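Local structure of 7beta-hydroxysteroid dehydrogenase (Collinsella aerofaciens, 5FYD) at residues A[34-40]-A[59-65]; A[8-14]-A[83-89]; A[29-35]-A[52-58]. The protein catalyses the NADPH-dependent reduction of the 7-oxo group of 7-oxolithocholate to give ursodeoxycholate, working as a homodimeric short-chain dehydrogenase/reductase. Residues are numbered along the deposited sequence.

All three contacts lie in the first half of the Rossmann fold: interactions 1 and 3 use strand 34-39, and interaction 2 adjoins it through strand 10-14. Interaction 2, the most buried, joins strands 10-14 and 85-89 within the parallel sheet. Interaction 1 adds strand 60-64, outermost within the chain, to strand 34-39, so buried valines give way to charged, exposed residues at its ends. Both are built on backbone hydrogen bonds, and Gly11 and Val36 link them across the adjoining strands. Interaction 3, near the surface, shares Asn34 and Val35 with interaction 1; alanine, valine and isoleucine side chains and the Tyr56 ring pack two helix ends with no direct hydrogen bonds and a water between their carbonyls.

Interaction 1: residues A[34-40]-A[59-65]; sequences NVVMVGR and ETKVVRA
Strands 34-39 and 60-64 run parallel, their axes 4.7 Å apart at closest approach and 11° from aligned, in the register Val35-Thr60, Val36-Lys61, Met37-Val62, Val38-Val63, Gly39-Arg64. Backbone hydrogen bonds alternate: Val35 N to Glu59 O, Lys61 N to Val35 O, Met37 N to Lys61 O and Val63 N to Met37 O, each 2.9 Å, then Gly39 N to Val63 O (3.2 Å) and Ala65 N to Gly39 O (3.0 Å). On one face the valines, all t, interlock: Val36 CG1 meets Val63 CG2 at 3.9 Å, and Val38 fits between Val63 and Ala65, its CG1 4.0 Å from Ala65 CB. On the other, Met37 (p) lays CG 3.9 Å from Val62 CG2 and curls CE to 4.2 Å from Thr60 CG2. Asn34 OD1 accepts from Glu59 N (2.8 Å). Gly39 ends the second Rossmann strand, and Arg40, which binds NADP(+), follows it in the loop. Helix 72-80 packs on the Val36-Val38-Val63 face, helix 42-56 on Met37, Thr60 and Val62, and strand 10-14 flanks strand 34-39.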
loop_
_atom_site.group_PDB
_atom_site.type_symbol
_atom_site.label_atom_id
_atom_site.label_comp_id
_atom_site.label_asym_id
_atom_site.label_seq_id
_atom_site.Cartn_x
_atom_site.Cartn_y
_atom_site.Cartn_z
ATOM N N ASN A 34 -6.318 15.662 -26.554
ATOM C CA ASN A 34 -7.076 16.206 -25.432
ATOM C C ASN A 34 -7.444 15.018 -24.548
ATOM O O ASN A 34 -7.550 13.912 -25.052
ATOM C CB ASN A 34 -8.314 16.929 -25.932
ATOM C CG ASN A 34 -7.976 18.057 -26.888
ATOM O OD1 ASN A 34 -7.113 18.906 -26.601
ATOM N ND2 ASN A 34 -8.646 18.081 -28.025
ATOM N N VAL A 35 -7.621 15.246 -23.251
ATOM C CA VAL A 35 -7.660 14.134 -22.296
ATOM C C VAL A 35 -8.963 14.148 -21.505
ATOM O O VAL A 35 -9.266 15.130 -20.847
ATOM C CB VAL A 35 -6.479 14.207 -21.334
ATOM C CG1 VAL A 35 -6.457 13.014 -20.408
ATOM C CG2 VAL A 35 -5.162 14.288 -22.100
ATOM N N VAL A 36 -9.698 13.034 -21.559
ATOM C CA VAL A 36 -10.813 12.802 -20.653
ATOM C C VAL A 36 -10.238 11.922 -19.570
ATOM O O VAL A 36 -9.792 10.810 -19.862
ATOM C CB VAL A 36 -12.000 12.080 -21.332
ATOM C CG1 VAL A 36 -13.170 12.004 -20.379
ATOM C CG2 VAL A 36 -12.415 12.778 -22.595
ATOM N N MET A 37 -10.239 12.414 -18.339
ATOM C CA MET A 37 -9.656 11.701 -17.209
ATOM C C MET A 37 -10.752 11.346 -16.218
ATOM O O MET A 37 -11.565 12.211 -15.834
ATOM C CB MET A 37 -8.542 12.520 -16.535
ATOM C CG MET A 37 -8.914 13.890 -16.029
ATOM S SD MET A 37 -7.407 14.717 -15.453
ATOM C CE MET A 37 -6.666 15.052 -17.026
ATOM N N VAL A 38 -10.794 10.064 -15.851
ATOM C CA VAL A 38 -11.896 9.527 -15.078
ATOM C C VAL A 38 -11.382 8.799 -13.868
ATOM O O VAL A 38 -10.390 8.032 -13.934
ATOM C CB VAL A 38 -12.743 8.551 -15.905
ATOM C CG1 VAL A 38 -14.035 8.209 -15.164
ATOM C CG2 VAL A 38 -13.026 9.098 -17.301
ATOM N N GLY A 39 -12.064 9.037 -12.747
ATOM C CA GLY A 39 -11.726 8.373 -11.501
ATOM C C GLY A 39 -12.614 8.850 -10.379
ATOM O O GLY A 39 -13.421 9.741 -10.571
ATOM N N ARG A 40 -12.464 8.240 -9.210
ATOM C CA ARG A 40 -13.338 8.574 -8.076
ATOM C C ARG A 40 -12.906 9.824 -7.292
ATOM O O ARG A 40 -13.747 10.471 -6.697
ATOM C CB ARG A 40 -13.576 7.381 -7.143
ATOM C CG ARG A 40 -12.375 6.587 -6.722
ATOM C CD ARG A 40 -12.746 5.650 -5.579
ATOM N NE ARG A 40 -12.757 6.401 -4.331
ATOM C CZ ARG A 40 -11.677 6.673 -3.586
ATOM N NH1 ARG A 40 -10.460 6.243 -3.932
ATOM N NH2 ARG A 40 -11.815 7.391 -2.475
ATOM N N GLU A 59 -6.741 20.305 -24.207
ATOM C CA GLU A 59 -7.999 20.425 -23.465
ATOM C C GLU A 59 -8.151 19.231 -22.536
ATOM O O GLU A 59 -7.640 18.139 -22.825
ATOM C CB GLU A 59 -9.190 20.472 -24.406
ATOM C CG GLU A 59 -9.228 21.700 -25.308
ATOM C CD GLU A 59 -10.347 21.626 -26.299
ATOM O OE1 GLU A 59 -10.150 21.045 -27.376
ATOM O OE2 GLU A 59 -11.467 22.069 -25.968
ATOM N N THR A 60 -8.875 19.436 -21.439
ATOM C CA THR A 60 -9.157 18.363 -20.505
ATOM C C THR A 60 -10.645 18.309 -20.174
ATOM O O THR A 60 -11.364 19.290 -20.344
ATOM C CB THR A 60 -8.351 18.495 -19.194
ATOM O OG1 THR A 60 -8.702 19.719 -18.522
ATOM C CG2 THR A 60 -6.844 18.414 -19.475
ATOM N N LYS A 61 -11.109 17.129 -19.783
ATOM C CA LYS A 61 -12.434 16.946 -19.222
ATOM C C LYS A 61 -12.303 15.988 -18.065
ATOM O O LYS A 61 -11.711 14.921 -18.217
ATOM C CB LYS A 61 -13.354 16.353 -20.277
ATOM C CG LYS A 61 -14.833 16.419 -19.938
ATOM C CD LYS A 61 -15.672 15.929 -21.110
ATOM C CE LYS A 61 -15.629 16.838 -22.336
ATOM N NZ LYS A 61 -16.685 17.890 -22.276
ATOM N N VAL A 62 -12.832 16.369 -16.914
ATOM C CA VAL A 62 -12.731 15.554 -15.703
ATOM C C VAL A 62 -14.083 14.919 -15.481
ATOM O O VAL A 62 -15.101 15.628 -15.503
ATOM C CB VAL A 62 -12.360 16.427 -14.492
ATOM C CG1 VAL A 62 -12.594 15.681 -13.176
ATOM C CG2 VAL A 62 -10.909 16.877 -14.619
ATOM N N VAL A 63 -14.084 13.606 -15.265
ATOM C CA VAL A 63 -15.307 12.853 -15.022
ATOM C C VAL A 63 -15.121 12.097 -13.699
ATOM O O VAL A 63 -14.245 11.242 -13.576
ATOM C CB VAL A 63 -15.636 11.881 -16.182
ATOM C CG1 VAL A 63 -16.942 11.131 -15.916
ATOM C CG2 VAL A 63 -15.684 12.599 -17.516
ATOM N N ARG A 64 -15.929 12.430 -12.695
ATOM C CA ARG A 64 -15.924 11.682 -11.465
ATOM C C ARG A 64 -16.818 10.465 -11.647
ATOM O O ARG A 64 -18.000 10.605 -11.962
ATOM C CB ARG A 64 -16.417 12.521 -10.274
ATOM C CG ARG A 64 -16.063 11.840 -8.960
ATOM C CD ARG A 64 -17.067 12.012 -7.833
ATOM N NE ARG A 64 -16.846 10.932 -6.846
ATOM C CZ ARG A 64 -17.446 9.729 -6.842
ATOM N NH1 ARG A 64 -18.378 9.396 -7.740
ATOM N NH2 ARG A 64 -17.132 8.847 -5.894
ATOM N N ALA A 65 -16.230 9.273 -11.523
ATOM C CA ALA A 65 -16.986 8.028 -11.514
ATOM C C ALA A 65 -16.267 6.990 -10.678
ATOM O O ALA A 65 -15.028 6.928 -10.670
ATOM C CB ALA A 65 -17.217 7.503 -12.922
HETATM O O HOH W 1 -8.319 20.221 -29.743
#

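Interaction 2: residues A[8-14]-A[83-89]; sequences GEWGLIL and LDMGFMS
Parallel strands 10-14 and 85-89, central strands of the Rossmann sheet, pair with axes 4.5 Å apart at closest, crossing at -15°. The register begins with Trp10-Met85, slips by one at a beta bulge, and resumes as Gly11-Phe87, Leu12-Met88, Ile13-Ser89. Backbone hydrogen bonds join Trp10 N to Asp84 O, Leu12 N to Phe87 O, Ser89 N to Leu12 O and Leu14 N to Ser89 O, each 2.9 Å; at the bulge Trp10 O takes Gly86 N (2.7 Å) and, weakly, Phe87 N (3.4 Å). Asp84 OD2 accepts from Glu9 N at 3.0 Å, while its OD1 forms a salt bridge with Arg135. Among apolar contacts, Leu83 CD2 makes a CH-pi contact 3.9 Å from the Trp10 five-membered ring centroid, Leu14 CD1 meets Met88 CG (3.6 Å), and Ile13 CD1 touches the Phe87 ring edge at CE2 (3.6 Å). Glycine is needed at Gly8 and Gly86, their CA atoms 3.7 Å apart; the interior is hydrophobic, with acidic Glu9 and Asp84 confined to the end where the strands begin.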
loop_
_atom_site.group_PDB
_atom_site.type_symbol
_atom_site.label_atom_id
_atom_site.label_comp_id
_atom_site.label_asym_id
_atom_site.label_seq_id
_atom_site.Cartn_x
_atom_site.Cartn_y
_atom_site.Cartn_z
ATOM N N GLY A 8 -7.160 10.284 -33.202
ATOM C CA GLY A 8 -8.336 11.159 -33.015
ATOM C C GLY A 8 -8.135 12.221 -31.967
ATOM O O GLY A 8 -7.108 12.276 -31.346
ATOM N N GLU A 9 -9.134 13.071 -31.772
ATOM C CA GLU A 9 -8.956 14.277 -30.946
ATOM C C GLU A 9 -8.820 14.047 -29.456
ATOM O O GLU A 9 -8.057 14.761 -28.801
ATOM C CB GLU A 9 -10.110 15.278 -31.147
ATOM C CG GLU A 9 -10.055 16.070 -32.422
ATOM C CD GLU A 9 -8.846 16.978 -32.469
ATOM O OE1 GLU A 9 -8.682 17.910 -31.633
ATOM O OE2 GLU A 9 -8.045 16.714 -33.348
ATOM N N TRP A 10 -9.599 13.109 -28.915
ATOM C CA TRP A 10 -9.655 12.889 -27.489
ATOM C C TRP A 10 -9.250 11.466 -27.113
ATOM O O TRP A 10 -9.617 10.511 -27.796
ATOM C CB TRP A 10 -11.060 13.160 -26.960
ATOM C CG TRP A 10 -11.446 14.605 -26.987
ATOM C CD1 TRP A 10 -11.934 15.308 -28.044
ATOM C CD2 TRP A 10 -11.399 15.505 -25.887
ATOM N NE1 TRP A 10 -12.184 16.612 -27.673
ATOM C CE2 TRP A 10 -11.854 16.765 -26.357
ATOM C CE3 TRP A 10 -10.994 15.383 -24.549
ATOM C CZ2 TRP A 10 -11.963 17.871 -25.528
ATOM C CZ3 TRP A 10 -11.069 16.479 -23.726
ATOM C CH2 TRP A 10 -11.549 17.726 -24.218
ATOM N N GLY A 11 -8.512 11.350 -26.017
ATOM C CA GLY A 11 -8.203 10.056 -25.403
ATOM C C GLY A 11 -8.829 9.977 -24.028
ATOM O O GLY A 11 -8.938 10.978 -23.324
ATOM N N LEU A 12 -9.243 8.773 -23.655
ATOM C CA LEU A 12 -10.005 8.518 -22.450
ATOM C C LEU A 12 -9.182 7.622 -21.572
ATOM O O LEU A 12 -8.881 6.472 -21.949
ATOM C CB LEU A 12 -11.310 7.830 -22.834
ATOM C CG LEU A 12 -12.226 7.308 -21.747
ATOM C CD1 LEU A 12 -12.650 8.406 -20.793
ATOM C CD2 LEU A 12 -13.432 6.663 -22.369
ATOM N N ILE A 13 -8.816 8.119 -20.399
ATOM C CA ILE A 13 -8.089 7.333 -19.437
ATOM C C ILE A 13 -9.020 6.987 -18.281
ATOM O O ILE A 13 -9.435 7.865 -17.506
ATOM C CB ILE A 13 -6.843 8.079 -18.907
ATOM C CG1 ILE A 13 -5.993 8.621 -20.084
ATOM C CG2 ILE A 13 -6.033 7.189 -17.970
ATOM C CD1 ILE A 13 -5.639 7.605 -21.151
ATOM N N LEU A 14 -9.321 5.700 -18.158
ATOM C CA LEU A 14 -10.265 5.205 -17.153
ATOM C C LEU A 14 -9.468 4.716 -15.944
ATOM O O LEU A 14 -8.964 3.576 -15.916
ATOM C CB LEU A 14 -11.149 4.113 -17.745
ATOM C CG LEU A 14 -11.959 4.629 -18.934
ATOM C CD1 LEU A 14 -12.300 3.563 -19.954
ATOM C CD2 LEU A 14 -13.196 5.346 -18.396
ATOM N N LEU A 83 -17.646 13.996 -28.681
ATOM C CA LEU A 83 -16.199 14.126 -28.848
ATOM C C LEU A 83 -15.695 13.197 -29.947
ATOM O O LEU A 83 -16.182 12.081 -30.105
ATOM C CB LEU A 83 -15.450 13.808 -27.553
ATOM C CG LEU A 83 -15.786 14.590 -26.291
ATOM C CD1 LEU A 83 -14.960 14.085 -25.129
ATOM C CD2 LEU A 83 -15.606 16.096 -26.448
ATOM N N ASP A 84 -14.711 13.667 -30.713
ATOM C CA ASP A 84 -14.007 12.785 -31.626
ATOM C C ASP A 84 -13.018 11.967 -30.795
ATOM O O ASP A 84 -12.062 12.523 -30.240
ATOM C CB ASP A 84 -13.265 13.522 -32.729
ATOM C CG ASP A 84 -12.600 12.556 -33.674
ATOM O OD1 ASP A 84 -13.326 11.968 -34.495
ATOM O OD2 ASP A 84 -11.373 12.335 -33.571
ATOM N N MET A 85 -13.288 10.665 -30.677
ATOM C CA MET A 85 -12.515 9.777 -29.790
ATOM C C MET A 85 -11.430 9.061 -30.588
ATOM O O MET A 85 -11.688 8.500 -31.670
ATOM C CB MET A 85 -13.426 8.742 -29.121
ATOM C CG MET A 85 -14.530 9.343 -28.251
ATOM S SD MET A 85 -13.909 10.381 -26.929
ATOM C CE MET A 85 -12.827 9.277 -26.011
ATOM N N GLY A 86 -10.213 9.092 -30.058
ATOM C CA GLY A 86 -9.087 8.362 -30.670
ATOM C C GLY A 86 -8.459 7.260 -29.829
ATOM O O GLY A 86 -7.801 6.367 -30.377
ATOM N N PHE A 87 -8.647 7.312 -28.510
ATOM C CA PHE A 87 -7.902 6.432 -27.615
ATOM C C PHE A 87 -8.699 6.103 -26.376
ATOM O O PHE A 87 -9.412 6.953 -25.862
ATOM C CB PHE A 87 -6.587 7.092 -27.186
ATOM C CG PHE A 87 -5.744 6.244 -26.299
ATOM C CD1 PHE A 87 -4.949 5.235 -26.842
ATOM C CD2 PHE A 87 -5.707 6.454 -24.931
ATOM C CE1 PHE A 87 -4.164 4.434 -26.028
ATOM C CE2 PHE A 87 -4.911 5.666 -24.116
ATOM C CZ PHE A 87 -4.130 4.657 -24.661
ATOM N N MET A 88 -8.570 4.865 -25.918
ATOM C CA MET A 88 -9.079 4.470 -24.605
ATOM C C MET A 88 -8.049 3.604 -23.901
ATOM O O MET A 88 -7.410 2.765 -24.532
ATOM C CB MET A 88 -10.404 3.695 -24.719
ATOM C CG MET A 88 -11.094 3.398 -23.387
ATOM S SD MET A 88 -12.284 2.017 -23.484
ATOM C CE MET A 88 -11.213 0.632 -23.231
ATOM N N SER A 89 -7.887 3.817 -22.598
ATOM C CA SER A 89 -7.137 2.878 -21.751
ATOM C C SER A 89 -7.939 2.580 -20.497
ATOM O O SER A 89 -8.315 3.515 -19.789
ATOM C CB SER A 89 -5.767 3.415 -21.338
ATOM O OG SER A 89 -5.110 2.517 -20.481
#

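Interaction 3: residues A[29-35]-A[52-58]; sequences AAGGMNV and IRETYGV
Apolar packing brings the C-terminal ends of helices 19-30 and 42-56 together at the surface, where the chain leaves each helix for the next strand of the sheet. Ala29 and Val58 are the main contact residues: Ala29 CB lies 3.7 Å from Tyr56 CG, 3.8 Å from Val58 CG2 and 4.0 Å from Ile52 CG2. Tyr56 (chi1 m) lays one ring face over Ala30 N, and its CE1 is 3.8 Å from Ala30 CB. These are helix-to-strand connections of consecutive Rossmann beta-alpha units. Helix 19-30 ends in a Schellman motif with Gly32 at C-prime (phi 88°), its N bonded to Ala29 O at 2.9 Å; Gly57, also of positive phi (68°), is the first residue to leave helix 42-56. Val58 (m) fills the hollow between Ala29 and the 32-35 connection, CG1 3.4 Å from Met33 O, CG2 4.2 Å from Val35 CG2 and CB 3.6 Å from Asn34 OD1, which accepts from Glu59 N. A water lies 2.8 Å from Ala29 O and 3.0 Å from Tyr56 O.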
loop_
_atom_site.group_PDB
_atom_site.type_symbol
_atom_site.label_atom_id
_atom_site.label_comp_id
_atom_site.label_asym_id
_atom_site.label_seq_id
_atom_site.Cartn_x
_atom_site.Cartn_y
_atom_site.Cartn_z
ATOM N N ALA A 29 -1.283 13.399 -23.886
ATOM C CA ALA A 29 -1.212 14.849 -23.972
ATOM C C ALA A 29 0.055 15.284 -24.702
ATOM O O ALA A 29 -0.010 16.149 -25.577
ATOM C CB ALA A 29 -1.280 15.458 -22.597
ATOM N N ALA A 30 1.187 14.665 -24.370
ATOM C CA ALA A 30 2.446 14.905 -25.104
ATOM C C ALA A 30 2.309 14.563 -26.587
ATOM O O ALA A 30 2.930 15.200 -27.457
ATOM C CB ALA A 30 3.572 14.102 -24.491
ATOM N N GLY A 31 1.498 13.547 -26.879
ATOM C CA GLY A 31 1.145 13.189 -28.237
ATOM C C GLY A 31 0.055 14.024 -28.888
ATOM O O GLY A 31 -0.426 13.675 -29.964
ATOM N N GLY A 32 -0.340 15.119 -28.235
ATOM C CA GLY A 32 -1.286 16.079 -28.770
ATOM C C GLY A 32 -2.762 15.825 -28.527
ATOM O O GLY A 32 -3.588 16.608 -28.992
ATOM N N MET A 33 -3.114 14.756 -27.821
ATOM C CA MET A 33 -4.531 14.459 -27.590
ATOM C C MET A 33 -5.070 15.233 -26.410
ATOM O O MET A 33 -4.383 15.436 -25.407
ATOM C CB MET A 33 -4.785 12.979 -27.301
ATOM C CG MET A 33 -4.444 12.054 -28.444
ATOM S SD MET A 33 -5.000 10.366 -28.026
ATOM C CE MET A 33 -6.233 10.136 -29.261
ATOM N N ASN A 34 -6.318 15.662 -26.554
ATOM C CA ASN A 34 -7.076 16.206 -25.432
ATOM C C ASN A 34 -7.444 15.018 -24.548
ATOM O O ASN A 34 -7.550 13.912 -25.052
ATOM C CB ASN A 34 -8.314 16.929 -25.932
ATOM C CG ASN A 34 -7.976 18.057 -26.888
ATOM O OD1 ASN A 34 -7.113 18.906 -26.601
ATOM N ND2 ASN A 34 -8.646 18.081 -28.025
ATOM N N VAL A 35 -7.621 15.246 -23.251
ATOM C CA VAL A 35 -7.660 14.134 -22.296
ATOM C C VAL A 35 -8.963 14.148 -21.505
ATOM O O VAL A 35 -9.266 15.130 -20.847
ATOM C CB VAL A 35 -6.479 14.207 -21.334
ATOM C CG1 VAL A 35 -6.457 13.014 -20.408
ATOM C CG2 VAL A 35 -5.162 14.288 -22.100
ATOM N N ILE A 52 -1.992 19.177 -16.585
ATOM C CA ILE A 52 -1.960 18.736 -17.976
ATOM C C ILE A 52 -2.175 19.937 -18.900
ATOM O O ILE A 52 -1.457 20.093 -19.889
ATOM C CB ILE A 52 -2.993 17.615 -18.245
ATOM C CG1 ILE A 52 -2.571 16.280 -17.581
ATOM C CG2 ILE A 52 -3.257 17.422 -19.740
ATOM C CD1 ILE A 52 -1.485 15.497 -18.259
ATOM N N ARG A 53 -3.187 20.748 -18.612
ATOM C CA ARG A 53 -3.437 21.935 -19.428
ATOM C C ARG A 53 -2.206 22.851 -19.463
ATOM O O ARG A 53 -1.788 23.298 -20.539
ATOM C CB ARG A 53 -4.649 22.710 -18.898
ATOM C CG ARG A 53 -5.987 22.017 -19.141
ATOM C CD ARG A 53 -7.150 22.981 -18.981
ATOM N NE ARG A 53 -7.223 23.555 -17.645
ATOM C CZ ARG A 53 -7.713 22.952 -16.553
ATOM N NH1 ARG A 53 -8.168 21.704 -16.587
ATOM N NH2 ARG A 53 -7.732 23.610 -15.395
ATOM N N GLU A 54 -1.630 23.108 -18.299
ATOM C CA GLU A 54 -0.504 24.051 -18.173
ATOM C C GLU A 54 0.794 23.521 -18.813
ATOM O O GLU A 54 1.544 24.276 -19.428
ATOM C CB GLU A 54 -0.272 24.409 -16.697
ATOM C CG GLU A 54 0.309 25.788 -16.490
ATOM C CD GLU A 54 -0.692 26.880 -16.866
ATOM O OE1 GLU A 54 -1.799 26.976 -16.267
ATOM O OE2 GLU A 54 -0.376 27.629 -17.801
ATOM N N THR A 55 1.014 22.219 -18.721
ATOM C CA THR A 55 2.208 21.595 -19.266
ATOM C C THR A 55 2.131 21.334 -20.769
ATOM O O THR A 55 3.129 21.535 -21.491
ATOM C CB THR A 55 2.481 20.269 -18.517
ATOM O OG1 THR A 55 2.577 20.555 -17.121
ATOM C CG2 THR A 55 3.774 19.612 -18.998
ATOM N N TYR A 56 0.978 20.855 -21.234
ATOM C CA TYR A 56 0.831 20.339 -22.609
ATOM C C TYR A 56 -0.027 21.165 -23.548
ATOM O O TYR A 56 0.050 20.978 -24.755
ATOM C CB TYR A 56 0.332 18.901 -22.606
ATOM C CG TYR A 56 1.274 17.970 -21.870
ATOM C CD1 TYR A 56 2.464 17.562 -22.449
ATOM C CD2 TYR A 56 0.987 17.530 -20.586
ATOM C CE1 TYR A 56 3.333 16.725 -21.778
ATOM C CE2 TYR A 56 1.855 16.692 -19.919
ATOM C CZ TYR A 56 3.025 16.297 -20.527
ATOM O OH TYR A 56 3.893 15.462 -19.851
ATOM N N GLY A 57 -0.832 22.081 -23.015
ATOM C CA GLY A 57 -1.667 22.928 -23.862
ATOM C C GLY A 57 -2.773 22.165 -24.568
ATOM O O GLY A 57 -3.215 22.556 -25.649
ATOM N N VAL A 58 -3.217 21.072 -23.960
ATOM C CA VAL A 58 -4.360 20.324 -24.487
ATOM C C VAL A 58 -5.585 20.642 -23.660
ATOM O O VAL A 58 -5.480 21.156 -22.533
ATOM C CB VAL A 58 -4.097 18.798 -24.552
ATOM C CG1 VAL A 58 -2.878 18.528 -25.434
ATOM C CG2 VAL A 58 -3.944 18.169 -23.183
HETATM O O HOH W 2 0.897 18.674 -26.536
#